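Local coordinates for putative cell invasion protein with MAC/Perforin domain (Bacteroides thetaiotaomicron VPI-5482, PDB 3KK7) that is a putative cell-invasion protein of the membrane-attack complex/perforin family and may, like its pore-forming relatives, insert into membranes, at residues F111-E115 / F135-Q140; T142-F147 / A224-G228; L291-I295 / S307-I313. One frame throughout, in Å; residues are numbered along the deposited sequence.

Contact 1: residues F111-E115 / F135-Q140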
ATOM      1  N   PHE A 111      -9.263   2.201 -20.476  1.00 27.24           N
ATOM      2  CA  PHE A 111      -8.940   2.170 -19.066  1.00 27.74           C
ATOM      3  C   PHE A 111      -7.942   3.230 -18.642  1.00 28.47           C
ATOM      4  O   PHE A 111      -7.827   3.495 -17.467  1.00 29.74           O
ATOM      5  CB  PHE A 111      -8.637   0.736 -18.627  1.00 27.73           C
ATOM      6  CG  PHE A 111      -9.834  -0.149 -18.797  1.00 28.34           C
ATOM      7  CD1 PHE A 111     -10.894  -0.082 -17.896  1.00 29.98           C
ATOM      8  CD2 PHE A 111      -9.986  -0.927 -19.922  1.00 29.13           C
ATOM      9  CE1 PHE A 111     -12.063  -0.858 -18.096  1.00 30.79           C
ATOM     10  CE2 PHE A 111     -11.143  -1.680 -20.136  1.00 28.40           C
ATOM     11  CZ  PHE A 111     -12.178  -1.642 -19.230  1.00 29.53           C
ATOM     12  N   ASP A 112      -7.292   3.908 -19.575  1.00 28.89           N
ATOM     13  CA  ASP A 112      -6.539   5.099 -19.205  1.00 29.84           C
ATOM     14  C   ASP A 112      -7.486   6.265 -19.074  1.00 29.71           C
ATOM     15  O   ASP A 112      -7.377   7.074 -18.140  1.00 31.37           O
ATOM     16  CB  ASP A 112      -5.442   5.406 -20.210  1.00 30.19           C
ATOM     17  CG  ASP A 112      -4.287   4.456 -20.093  1.00 32.80           C
ATOM     18  OD1 ASP A 112      -4.103   3.845 -19.009  1.00 35.83           O
ATOM     19  OD2 ASP A 112      -3.538   4.339 -21.083  1.00 38.70           O
ATOM     20  N   ARG A 113      -8.446   6.342 -19.983  1.00 28.95           N
ATOM     21  CA  ARG A 113      -9.461   7.386 -19.910  1.00 28.34           C
ATOM     22  C   ARG A 113     -10.313   7.267 -18.637  1.00 27.45           C
ATOM     23  O   ARG A 113     -10.953   8.234 -18.275  1.00 26.96           O
ATOM     24  CB  ARG A 113     -10.374   7.359 -21.133  1.00 28.39           C
ATOM     25  CG  ARG A 113      -9.657   7.499 -22.495  1.00 29.26           C
ATOM     26  CD  ARG A 113      -9.328   8.896 -22.868  1.00 28.84           C
ATOM     27  NE  ARG A 113     -10.473   9.783 -22.715  1.00 30.66           N
ATOM     28  CZ  ARG A 113     -10.400  11.109 -22.768  1.00 30.01           C
ATOM     29  NH1 ARG A 113      -9.230  11.707 -23.008  1.00 31.37           N
ATOM     30  NH2 ARG A 113     -11.497  11.837 -22.600  1.00 27.89           N
ATOM     31  N   LEU A 114     -10.335   6.093 -17.993  1.00 26.37           N
ATOM     32  CA  LEU A 114     -11.044   5.892 -16.717  1.00 25.94           C
ATOM     33  C   LEU A 114     -10.738   7.011 -15.707  1.00 25.79           C
ATOM     34  O   LEU A 114     -11.620   7.462 -14.955  1.00 25.07           O
ATOM     35  CB  LEU A 114     -10.666   4.534 -16.099  1.00 25.14           C
ATOM     36  CG  LEU A 114     -11.253   4.177 -14.730  1.00 24.20           C
ATOM     37  CD1 LEU A 114     -12.807   4.318 -14.646  1.00 20.48           C
ATOM     38  CD2 LEU A 114     -10.816   2.750 -14.355  1.00 21.69           C
ATOM     39  N   GLU A 115      -9.481   7.456 -15.733  1.00 25.79           N
ATOM     40  CA  GLU A 115      -9.000   8.507 -14.848  1.00 25.69           C
ATOM     41  C   GLU A 115      -8.937   9.913 -15.484  1.00 24.94           C
ATOM     42  O   GLU A 115      -8.296  10.809 -14.960  1.00 24.88           O
ATOM     43  CB  GLU A 115      -7.640   8.088 -14.271  1.00 25.53           C
ATOM     44  CG  GLU A 115      -7.787   7.158 -13.094  1.00 25.86           C
ATOM     45  CD  GLU A 115      -8.441   7.850 -11.905  1.00 26.69           C
ATOM     46  OE1 GLU A 115      -7.765   8.675 -11.233  1.00 27.11           O
ATOM     47  OE2 GLU A 115      -9.644   7.585 -11.663  1.00 28.87           O
ATOM     48  N   PHE A 135      -5.514  -0.033 -10.052  1.00 27.57           N
ATOM     49  CA  PHE A 135      -6.864   0.482 -10.104  1.00 27.25           C
ATOM     50  C   PHE A 135      -7.476   0.202 -11.476  1.00 27.67           C
ATOM     51  O   PHE A 135      -8.582  -0.302 -11.570  1.00 27.59           O
ATOM     52  CB  PHE A 135      -6.902   1.972  -9.814  1.00 26.86           C
ATOM     53  CG  PHE A 135      -8.246   2.566 -10.010  1.00 25.54           C
ATOM     54  CD1 PHE A 135      -9.291   2.193  -9.184  1.00 26.53           C
ATOM     55  CD2 PHE A 135      -8.481   3.469 -11.037  1.00 26.37           C
ATOM     56  CE1 PHE A 135     -10.554   2.704  -9.367  1.00 27.19           C
ATOM     57  CE2 PHE A 135      -9.738   4.004 -11.243  1.00 26.09           C
ATOM     58  CZ  PHE A 135     -10.786   3.620 -10.419  1.00 27.60           C
ATOM     59  N   LYS A 136      -6.744   0.523 -12.540  1.00 27.85           N
ATOM     60  CA  LYS A 136      -7.270   0.350 -13.907  1.00 27.48           C
ATOM     61  C   LYS A 136      -7.496  -1.128 -14.232  1.00 26.79           C
ATOM     62  O   LYS A 136      -8.474  -1.498 -14.893  1.00 25.66           O
ATOM     63  CB  LYS A 136      -6.328   0.971 -14.940  1.00 27.16           C
ATOM     64  CG  LYS A 136      -6.162   2.451 -14.810  1.00 27.70           C
ATOM     65  CD  LYS A 136      -5.108   3.005 -15.750  1.00 26.70           C
ATOM     66  CE  LYS A 136      -5.059   4.529 -15.619  1.00 26.80           C
ATOM     67  NZ  LYS A 136      -3.922   5.127 -16.371  1.00 25.61           N
ATOM     68  N   PHE A 137      -6.581  -1.959 -13.750  1.00 26.59           N
ATOM     69  CA  PHE A 137      -6.698  -3.394 -13.925  1.00 26.98           C
ATOM     70  C   PHE A 137      -7.963  -3.933 -13.254  1.00 25.77           C
ATOM     71  O   PHE A 137      -8.692  -4.702 -13.838  1.00 25.37           O
ATOM     72  CB  PHE A 137      -5.456  -4.111 -13.373  1.00 27.77           C
ATOM     73  CG  PHE A 137      -5.561  -5.643 -13.414  1.00 30.99           C
ATOM     74  CD1 PHE A 137      -5.262  -6.344 -14.582  1.00 33.10           C
ATOM     75  CD2 PHE A 137      -5.993  -6.353 -12.302  1.00 32.44           C
ATOM     76  CE1 PHE A 137      -5.383  -7.711 -14.637  1.00 34.76           C
ATOM     77  CE2 PHE A 137      -6.112  -7.738 -12.346  1.00 34.70           C
ATOM     78  CZ  PHE A 137      -5.805  -8.418 -13.520  1.00 35.01           C
ATOM     79  N   GLY A 138      -8.210  -3.501 -12.024  1.00 25.67           N
ATOM     80  CA  GLY A 138      -9.376  -3.929 -11.267  1.00 25.08           C
ATOM     81  C   GLY A 138     -10.672  -3.504 -11.908  1.00 24.89           C
ATOM     82  O   GLY A 138     -11.649  -4.248 -11.914  1.00 25.36           O
ATOM     83  N   ARG A 139     -10.706  -2.314 -12.475  1.00 24.48           N
ATOM     84  CA  ARG A 139     -11.935  -1.888 -13.102  1.00 24.59           C
ATOM     85  C   ARG A 139     -12.199  -2.793 -14.303  1.00 24.66           C
ATOM     86  O   ARG A 139     -13.303  -3.329 -14.422  1.00 24.68           O
ATOM     87  CB  ARG A 139     -11.926  -0.391 -13.471  1.00 24.34           C
ATOM     88  CG  ARG A 139     -13.093   0.102 -14.342  1.00 23.40           C
ATOM     89  CD  ARG A 139     -14.440  -0.187 -13.720  1.00 23.82           C
ATOM     90  NE  ARG A 139     -14.633   0.496 -12.429  1.00 22.03           N
ATOM     91  CZ  ARG A 139     -15.132   1.718 -12.280  1.00 22.12           C
ATOM     92  NH1 ARG A 139     -15.462   2.474 -13.337  1.00 23.01           N
ATOM     93  NH2 ARG A 139     -15.275   2.206 -11.062  1.00 23.04           N
ATOM     94  N   GLN A 140     -11.184  -3.001 -15.146  1.00 24.32           N
ATOM     95  CA  GLN A 140     -11.350  -3.834 -16.327  1.00 24.55           C
ATOM     96  C   GLN A 140     -11.759  -5.252 -15.945  1.00 24.36           C
ATOM     97  O   GLN A 140     -12.562  -5.856 -16.609  1.00 23.62           O
ATOM     98  CB  GLN A 140     -10.073  -3.910 -17.182  1.00 24.72           C
ATOM     99  CG  GLN A 140     -10.289  -4.748 -18.462  1.00 25.32           C
ATOM    100  CD  GLN A 140      -9.144  -4.698 -19.446  1.00 27.94           C
ATOM    101  OE1 GLN A 140      -8.061  -4.208 -19.152  1.00 29.76           O
ATOM    102  NE2 GLN A 140      -9.380  -5.217 -20.627  1.00 30.00           N
TER

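Contact 2: residues T142-F147 / A224-G228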
ATOM      1  N   THR A 142     -13.465  -6.187 -13.327  1.00 24.54           N
ATOM      2  CA  THR A 142     -14.853  -6.107 -12.959  1.00 24.09           C
ATOM      3  C   THR A 142     -15.740  -5.994 -14.182  1.00 24.90           C
ATOM      4  O   THR A 142     -16.754  -6.702 -14.276  1.00 24.52           O
ATOM      5  CB  THR A 142     -15.131  -4.889 -12.018  1.00 23.95           C
ATOM      6  OG1 THR A 142     -14.289  -4.982 -10.871  1.00 23.62           O
ATOM      7  CG2 THR A 142     -16.594  -4.850 -11.572  1.00 20.48           C
ATOM      8  N   ILE A 143     -15.380  -5.106 -15.116  1.00 25.71           N
ATOM      9  CA  ILE A 143     -16.196  -4.966 -16.330  1.00 26.55           C
ATOM     10  C   ILE A 143     -16.313  -6.338 -16.987  1.00 27.36           C
ATOM     11  O   ILE A 143     -17.413  -6.781 -17.315  1.00 27.55           O
ATOM     12  CB  ILE A 143     -15.629  -4.004 -17.394  1.00 26.62           C
ATOM     13  CG1 ILE A 143     -15.368  -2.617 -16.812  1.00 27.67           C
ATOM     14  CG2 ILE A 143     -16.604  -3.887 -18.563  1.00 23.72           C
ATOM     15  CD1 ILE A 143     -16.554  -1.988 -16.141  1.00 29.63           C
ATOM     16  N   LYS A 144     -15.188  -7.024 -17.135  1.00 27.85           N
ATOM     17  CA  LYS A 144     -15.198  -8.313 -17.794  1.00 29.11           C
ATOM     18  C   LYS A 144     -16.037  -9.357 -17.047  1.00 29.44           C
ATOM     19  O   LYS A 144     -16.666 -10.184 -17.681  1.00 28.44           O
ATOM     20  CB  LYS A 144     -13.779  -8.821 -18.027  1.00 29.45           C
ATOM     21  CG  LYS A 144     -13.010  -8.079 -19.098  1.00 29.94           C
ATOM     22  CD  LYS A 144     -11.744  -8.872 -19.465  1.00 31.99           C
ATOM     23  CE  LYS A 144     -11.004  -8.271 -20.621  1.00 32.59           C
ATOM     24  NZ  LYS A 144      -9.846  -9.131 -21.022  1.00 34.75           N
ATOM     25  N   GLU A 145     -16.090  -9.282 -15.721  1.00 30.69           N
ATOM     26  CA  GLU A 145     -16.871 -10.243 -14.932  1.00 31.96           C
ATOM     27  C   GLU A 145     -18.327  -9.865 -14.887  1.00 33.31           C
ATOM     28  O   GLU A 145     -19.172 -10.728 -14.687  1.00 33.81           O
ATOM     29  CB  GLU A 145     -16.359 -10.348 -13.489  1.00 32.16           C
ATOM     30  CG  GLU A 145     -15.024 -11.033 -13.348  1.00 32.31           C
ATOM     31  CD  GLU A 145     -14.374 -10.852 -11.986  1.00 33.74           C
ATOM     32  OE1 GLU A 145     -14.952 -10.203 -11.092  1.00 36.42           O
ATOM     33  OE2 GLU A 145     -13.255 -11.373 -11.803  1.00 35.40           O
ATOM     34  N   THR A 146     -18.633  -8.578 -15.048  1.00 34.90           N
ATOM     35  CA  THR A 146     -20.016  -8.086 -14.887  1.00 35.45           C
ATOM     36  C   THR A 146     -20.818  -8.202 -16.150  1.00 36.46           C
ATOM     37  O   THR A 146     -22.046  -8.298 -16.101  1.00 36.95           O
ATOM     38  CB  THR A 146     -20.035  -6.621 -14.508  1.00 34.91           C
ATOM     39  OG1 THR A 146     -19.252  -6.444 -13.335  1.00 35.66           O
ATOM     40  CG2 THR A 146     -21.429  -6.146 -14.264  1.00 34.31           C
ATOM     41  N   PHE A 147     -20.134  -8.142 -17.279  1.00 37.81           N
ATOM     42  CA  PHE A 147     -20.811  -8.144 -18.559  1.00 39.40           C
ATOM     43  C   PHE A 147     -20.527  -9.431 -19.285  1.00 41.98           C
ATOM     44  O   PHE A 147     -19.423  -9.968 -19.230  1.00 42.90           O
ATOM     45  CB  PHE A 147     -20.472  -6.900 -19.388  1.00 38.49           C
ATOM     46  CG  PHE A 147     -20.996  -5.652 -18.776  1.00 35.40           C
ATOM     47  CD1 PHE A 147     -22.318  -5.299 -18.944  1.00 33.90           C
ATOM     48  CD2 PHE A 147     -20.207  -4.886 -17.939  1.00 32.12           C
ATOM     49  CE1 PHE A 147     -22.831  -4.169 -18.316  1.00 32.95           C
ATOM     50  CE2 PHE A 147     -20.706  -3.770 -17.325  1.00 31.06           C
ATOM     51  CZ  PHE A 147     -22.022  -3.404 -17.515  1.00 31.32           C
ATOM     52  N   ALA A 224     -23.847   2.311 -10.819  1.00 25.42           N
ATOM     53  CA  ALA A 224     -24.213   1.618 -12.039  1.00 24.61           C
ATOM     54  C   ALA A 224     -23.033   1.694 -13.007  1.00 24.01           C
ATOM     55  O   ALA A 224     -22.444   2.771 -13.180  1.00 23.48           O
ATOM     56  CB  ALA A 224     -25.455   2.266 -12.663  1.00 24.37           C
ATOM     57  N   LEU A 225     -22.700   0.558 -13.623  1.00 23.11           N
ATOM     58  CA  LEU A 225     -21.696   0.512 -14.675  1.00 22.88           C
ATOM     59  C   LEU A 225     -22.408   0.220 -15.977  1.00 22.97           C
ATOM     60  O   LEU A 225     -23.405  -0.500 -15.988  1.00 22.98           O
ATOM     61  CB  LEU A 225     -20.651  -0.563 -14.399  1.00 22.56           C
ATOM     62  CG  LEU A 225     -20.005  -0.500 -13.018  1.00 21.73           C
ATOM     63  CD1 LEU A 225     -19.188  -1.755 -12.800  1.00 22.28           C
ATOM     64  CD2 LEU A 225     -19.166   0.750 -12.918  1.00 20.88           C
ATOM     65  N   PHE A 226     -21.893   0.796 -17.061  1.00 23.10           N
ATOM     66  CA  PHE A 226     -22.468   0.657 -18.386  1.00 23.13           C
ATOM     67  C   PHE A 226     -21.429   0.127 -19.376  1.00 23.69           C
ATOM     68  O   PHE A 226     -20.219   0.472 -19.323  1.00 23.28           O
ATOM     69  CB  PHE A 226     -22.992   2.001 -18.918  1.00 23.19           C
ATOM     70  CG  PHE A 226     -24.074   2.628 -18.075  1.00 22.22           C
ATOM     71  CD1 PHE A 226     -23.782   3.212 -16.861  1.00 22.63           C
ATOM     72  CD2 PHE A 226     -25.362   2.676 -18.516  1.00 21.49           C
ATOM     73  CE1 PHE A 226     -24.764   3.795 -16.112  1.00 22.61           C
ATOM     74  CE2 PHE A 226     -26.336   3.249 -17.755  1.00 21.97           C
ATOM     75  CZ  PHE A 226     -26.033   3.814 -16.561  1.00 21.35           C
ATOM     76  N   TYR A 227     -21.918  -0.703 -20.287  1.00 23.76           N
ATOM     77  CA  TYR A 227     -21.107  -1.222 -21.366  1.00 24.39           C
ATOM     78  C   TYR A 227     -21.856  -1.043 -22.673  1.00 24.19           C
ATOM     79  O   TYR A 227     -22.866  -1.692 -22.901  1.00 24.64           O
ATOM     80  CB  TYR A 227     -20.761  -2.685 -21.096  1.00 24.42           C
ATOM     81  CG  TYR A 227     -19.866  -3.293 -22.151  1.00 24.68           C
ATOM     82  CD1 TYR A 227     -20.404  -3.885 -23.282  1.00 22.59           C
ATOM     83  CD2 TYR A 227     -18.458  -3.297 -22.006  1.00 24.48           C
ATOM     84  CE1 TYR A 227     -19.571  -4.459 -24.259  1.00 22.99           C
ATOM     85  CE2 TYR A 227     -17.624  -3.879 -22.988  1.00 23.30           C
ATOM     86  CZ  TYR A 227     -18.198  -4.454 -24.099  1.00 21.82           C
ATOM     87  OH  TYR A 227     -17.420  -5.019 -25.065  1.00 25.25           O
ATOM     88  N   GLY A 228     -21.365  -0.125 -23.509  1.00 24.65           N
ATOM     89  CA  GLY A 228     -21.969   0.204 -24.812  1.00 24.33           C
ATOM     90  C   GLY A 228     -21.115  -0.109 -26.047  1.00 24.58           C
ATOM     91  O   GLY A 228     -19.876   0.030 -26.041  1.00 23.45           O
TER

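Contact 3: residues L291-I295 / S307-I313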
ATOM      1  N   LEU A 291     -26.487  -1.143 -25.275  1.00 23.02           N
ATOM      2  CA  LEU A 291     -25.998  -0.520 -24.037  1.00 22.46           C
ATOM      3  C   LEU A 291     -26.584  -1.269 -22.868  1.00 22.36           C
ATOM      4  O   LEU A 291     -27.782  -1.270 -22.687  1.00 21.87           O
ATOM      5  CB  LEU A 291     -26.400   0.948 -23.933  1.00 22.27           C
ATOM      6  CG  LEU A 291     -25.859   1.679 -22.692  1.00 21.19           C
ATOM      7  CD1 LEU A 291     -24.331   1.693 -22.651  1.00 19.22           C
ATOM      8  CD2 LEU A 291     -26.403   3.075 -22.697  1.00 19.86           C
ATOM      9  N   SER A 292     -25.718  -1.883 -22.075  1.00 22.83           N
ATOM     10  CA  SER A 292     -26.131  -2.708 -20.957  1.00 23.57           C
ATOM     11  C   SER A 292     -25.639  -2.099 -19.675  1.00 23.77           C
ATOM     12  O   SER A 292     -24.734  -1.269 -19.712  1.00 23.85           O
ATOM     13  CB  SER A 292     -25.572  -4.103 -21.106  1.00 23.62           C
ATOM     14  OG  SER A 292     -26.299  -4.771 -22.114  1.00 24.90           O
ATOM     15  N   TYR A 293     -26.248  -2.489 -18.549  1.00 23.80           N
ATOM     16  CA  TYR A 293     -25.853  -1.945 -17.229  1.00 23.46           C
ATOM     17  C   TYR A 293     -25.979  -2.927 -16.098  1.00 23.52           C
ATOM     18  O   TYR A 293     -26.685  -3.908 -16.204  1.00 23.69           O
ATOM     19  CB  TYR A 293     -26.694  -0.732 -16.871  1.00 23.29           C
ATOM     20  CG  TYR A 293     -28.143  -1.027 -16.440  1.00 23.26           C
ATOM     21  CD1 TYR A 293     -29.138  -1.262 -17.384  1.00 22.81           C
ATOM     22  CD2 TYR A 293     -28.526  -0.986 -15.092  1.00 23.01           C
ATOM     23  CE1 TYR A 293     -30.458  -1.485 -17.009  1.00 23.88           C
ATOM     24  CE2 TYR A 293     -29.873  -1.232 -14.703  1.00 22.91           C
ATOM     25  CZ  TYR A 293     -30.821  -1.469 -15.668  1.00 22.33           C
ATOM     26  OH  TYR A 293     -32.123  -1.713 -15.337  1.00 22.44           O
ATOM     27  N   SER A 294     -25.295  -2.635 -15.006  1.00 23.45           N
ATOM     28  CA  SER A 294     -25.432  -3.394 -13.799  1.00 23.95           C
ATOM     29  C   SER A 294     -25.381  -2.409 -12.651  1.00 24.39           C
ATOM     30  O   SER A 294     -24.570  -1.501 -12.661  1.00 24.77           O
ATOM     31  CB  SER A 294     -24.308  -4.427 -13.691  1.00 24.41           C
ATOM     32  OG  SER A 294     -24.264  -5.048 -12.413  1.00 25.22           O
ATOM     33  N   ILE A 295     -26.262  -2.564 -11.673  1.00 24.86           N
ATOM     34  CA  ILE A 295     -26.220  -1.696 -10.516  1.00 24.94           C
ATOM     35  C   ILE A 295     -25.924  -2.462  -9.235  1.00 24.74           C
ATOM     36  O   ILE A 295     -26.003  -3.697  -9.192  1.00 24.86           O
ATOM     37  CB  ILE A 295     -27.494  -0.900 -10.354  1.00 24.86           C
ATOM     38  CG1 ILE A 295     -28.685  -1.812 -10.118  1.00 24.21           C
ATOM     39  CG2 ILE A 295     -27.719  -0.037 -11.548  1.00 25.82           C
ATOM     40  CD1 ILE A 295     -29.708  -1.123  -9.246  1.00 24.45           C
ATOM     41  N   SER A 307     -23.864  -6.862  -6.857  1.00 28.09           N
ATOM     42  CA  SER A 307     -24.012  -6.340  -8.214  1.00 28.04           C
ATOM     43  C   SER A 307     -24.997  -7.181  -8.997  1.00 27.31           C
ATOM     44  O   SER A 307     -24.930  -8.401  -8.921  1.00 28.42           O
ATOM     45  CB  SER A 307     -22.653  -6.273  -8.925  1.00 27.46           C
ATOM     46  OG  SER A 307     -22.021  -5.033  -8.627  1.00 28.47           O
ATOM     47  N   THR A 308     -25.914  -6.544  -9.732  1.00 26.85           N
ATOM     48  CA  THR A 308     -26.906  -7.273 -10.540  1.00 25.82           C
ATOM     49  C   THR A 308     -26.310  -7.861 -11.828  1.00 26.35           C
ATOM     50  O   THR A 308     -25.316  -7.372 -12.358  1.00 26.24           O
ATOM     51  CB  THR A 308     -28.054  -6.376 -11.015  1.00 26.20           C
ATOM     52  OG1 THR A 308     -27.568  -5.437 -11.999  1.00 24.67           O
ATOM     53  CG2 THR A 308     -28.733  -5.659  -9.852  1.00 24.29           C
ATOM     54  N   PRO A 309     -26.944  -8.904 -12.369  1.00 26.38           N
ATOM     55  CA  PRO A 309     -26.546  -9.311 -13.684  1.00 26.12           C
ATOM     56  C   PRO A 309     -26.733  -8.153 -14.647  1.00 26.21           C
ATOM     57  O   PRO A 309     -27.423  -7.188 -14.317  1.00 26.26           O
ATOM     58  CB  PRO A 309     -27.534 -10.435 -14.030  1.00 26.17           C
ATOM     59  CG  PRO A 309     -28.101 -10.901 -12.747  1.00 26.44           C
ATOM     60  CD  PRO A 309     -28.064  -9.710 -11.841  1.00 27.18           C
ATOM     61  N   PRO A 310     -26.159  -8.260 -15.844  1.00 26.24           N
ATOM     62  CA  PRO A 310     -26.255  -7.184 -16.804  1.00 26.69           C
ATOM     63  C   PRO A 310     -27.594  -7.189 -17.540  1.00 27.14           C
ATOM     64  O   PRO A 310     -28.104  -8.248 -17.889  1.00 26.60           O
ATOM     65  CB  PRO A 310     -25.079  -7.450 -17.750  1.00 26.31           C
ATOM     66  CG  PRO A 310     -24.915  -8.891 -17.714  1.00 26.13           C
ATOM     67  CD  PRO A 310     -25.341  -9.368 -16.356  1.00 26.34           C
ATOM     68  N   TYR A 311     -28.124  -5.985 -17.764  1.00 27.76           N
ATOM     69  CA  TYR A 311     -29.418  -5.785 -18.373  1.00 28.58           C
ATOM     70  C   TYR A 311     -29.293  -4.779 -19.494  1.00 28.30           C
ATOM     71  O   TYR A 311     -28.498  -3.838 -19.401  1.00 27.75           O
ATOM     72  CB  TYR A 311     -30.433  -5.264 -17.321  1.00 29.31           C
ATOM     73  CG  TYR A 311     -30.662  -6.215 -16.165  1.00 31.37           C
ATOM     74  CD1 TYR A 311     -31.140  -7.503 -16.391  1.00 33.66           C
ATOM     75  CD2 TYR A 311     -30.394  -5.835 -14.845  1.00 32.98           C
ATOM     76  CE1 TYR A 311     -31.347  -8.391 -15.338  1.00 34.47           C
ATOM     77  CE2 TYR A 311     -30.605  -6.717 -13.779  1.00 33.98           C
ATOM     78  CZ  TYR A 311     -31.082  -7.993 -14.041  1.00 35.95           C
ATOM     79  OH  TYR A 311     -31.296  -8.898 -13.020  1.00 40.02           O
ATOM     80  N   ASP A 312     -30.079  -4.988 -20.550  1.00 28.37           N
ATOM     81  CA  ASP A 312     -30.190  -4.008 -21.619  1.00 28.82           C
ATOM     82  C   ASP A 312     -31.001  -2.806 -21.090  1.00 29.05           C
ATOM     83  O   ASP A 312     -32.152  -2.961 -20.620  1.00 29.17           O
ATOM     84  CB  ASP A 312     -30.845  -4.615 -22.864  1.00 28.75           C
ATOM     85  CG  ASP A 312     -31.036  -3.600 -23.980  1.00 29.22           C
ATOM     86  OD1 ASP A 312     -31.740  -2.593 -23.744  1.00 29.86           O
ATOM     87  OD2 ASP A 312     -30.498  -3.816 -25.099  1.00 30.27           O
ATOM     88  N   ILE A 313     -30.397  -1.619 -21.204  1.00 28.27           N
ATOM     89  CA  ILE A 313     -30.938  -0.378 -20.640  1.00 27.46           C
ATOM     90  C   ILE A 313     -32.357  -0.050 -21.114  1.00 27.60           C
ATOM     91  O   ILE A 313     -33.156   0.514 -20.351  1.00 27.61           O
ATOM     92  CB  ILE A 313     -29.978   0.816 -20.925  1.00 27.28           C
ATOM     93  CG1 ILE A 313     -30.245   1.989 -19.973  1.00 26.87           C
ATOM     94  CG2 ILE A 313     -30.055   1.241 -22.384  1.00 25.69           C
ATOM     95  CD1 ILE A 313     -29.896   1.722 -18.539  1.00 26.64           C
TER
HETATM   96  O   HOH W   1     -22.298  -3.258 -10.430  1.00 35.01           O

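Contact 1: residues F111-E115 / F135-Q140
K136 NZ donates a hydrogen bond to D112 OD1 at 2.9 Å, as part of a salt bridge. The lysine chain runs extended along the loop, with K136 CD 3.3 Å from F111 O. E115 OE2 lies 3.6 Å from F135 CE2, but the E115 carboxylate has its hydrogen bonds with T121 and the backbone of F120. The R139 guanidinium bonds to E161, S67 and Y108, yet L114 packs along the side chain: L114 CD2 is 3.4 Å from R139 CB, L114 CD1 3.5 Å from R139 NH1. L114 CD2 also meets F135 CE2 at 3.5 Å. F111 covers the next turn of the helix. Q140 CB makes a CH-pi contact, 3.7 Å from the centroid of the F111 ring and 9° off its normal. The 3-10 turn at R113-L114 thus lays F111 and L114 on helix 133-146. Turn and helix both belong to the connection between strands 93-108 and 157-173. Y108 of the first strand touches L114, and H159 of the second meets the F111 ring.

Contact 2: residues T142-F147 / A224-G228
This is a helix-on-sheet contact within the MACPF fold. The C-terminal end of helix 133-146 packs against strand 220-230 of the bent antiparallel sheet. The helix lies in the connection between the first two long strands, 93-108 and 157-173. In pore-forming relatives, the helical region between these two strands is one of those that refold into membrane-spanning hairpins. By analogy this helix may do so, but refolding is not established here. The short helix and strand axes cross at -78° and approach to 9.9 Å. No hydrogen bond joins the segments, so the contact is apolar packing. L225 and Y227 point toward the helix. F226, between them, points away and packs on M243 and I247 of helix 236-249. The strand therefore has helices on both of its faces. L225 CD1 sits 4.3 Å from I143 CD1 and 4.2 Å from T142 CG2. I143 CG2 reaches Y227 CD2 at 4.0 Å. At the helix end, T146 OG1 donates a hydrogen bond to T142 O at 2.7 Å, and the hydroxyl is satisfied within the last turn. F147 is the first residue to leave helical geometry, and its side chain is directed at the strand. F147 CZ lies 3.6 Å from L225 O, which is near the plane of the ring. The F147 and Y227 rings are tilted by 28° and barely overlap, with centroids 5.6 Å apart. What covers the F147 ring is Y227 CB, in a CH-pi contact 3.6 Å from the centroid and 5° off the ring normal.

Contact 3: residues L291-I295 / S307-I313
Backbone hydrogen bonds set the register. Y293 and Y311 form an antiparallel hydrogen-bonded pair: Y293 N donates to Y311 O at 2.8 Å, and Y311 N to Y293 O at 3.0 Å. I313 N donates to L291 O at 3.0 Å, nearly in line at 174°. S292 and D312 form the non-hydrogen-bonded pair between these links, with CA atoms 4.3 Å apart. P310 CA adds a CA-H...O contact to the same Y293 O, at 3.4 Å. The regular pairing ends after Y311. P309, which would come opposite I295, has no amide hydrogen. T308 N bonds to I295 O in its place, at 2.9 Å, so the register slips by one residue.

Side chains help to bridge the chains past the prolines. S294 OG donates to T308 O at 2.6 Å. I295 N donates to T308 OG1 at 3.2 Å, and T308 OG1 in turn donates to P309 O at 2.9 Å. A water lies 2.5 Å from S307 OG and gives a weak hydrogen bond to S294 OG at 3.3 Å.

Apolar packing is strongest around Y293. Y293 CD1 is 3.3 Å from I313 CD1, and Y293 CE1 is 3.8 Å from Y311 CB. The Y293 hydroxyl hydrogen-bonds to the backbone oxygen of Y316. I295 CG1 meets T308 CG2 at 3.9 Å. Y293 also touches F226 of strand 220-230, while S292 and P310 touch F147.

Together these contacts form an antiparallel edge pairing, in which the short strand 311-312 extends the MACPF sheet beyond strand 288-298.

The three contacts follow one another from a helical connection into the MACPF sheet. Contacts 1 and 2 share helix 133-146, with centres about 12 Å apart. They touch where F111 CE1 lies 4.0 Å from I143 CG1. Contacts 2 and 3 are closer, with centres about 7 Å apart. They use neighbouring strands: Y227 N to S292 O and L225 N to S294 O, both 2.9 Å, are probable hydrogen bonds. The helix end reaches contact 3 too, with T146 CG2 3.4 Å from S294 CB. Contacts 1 and 3 do not touch; their nearest atoms are about 10 Å apart, so contact 2 connects them.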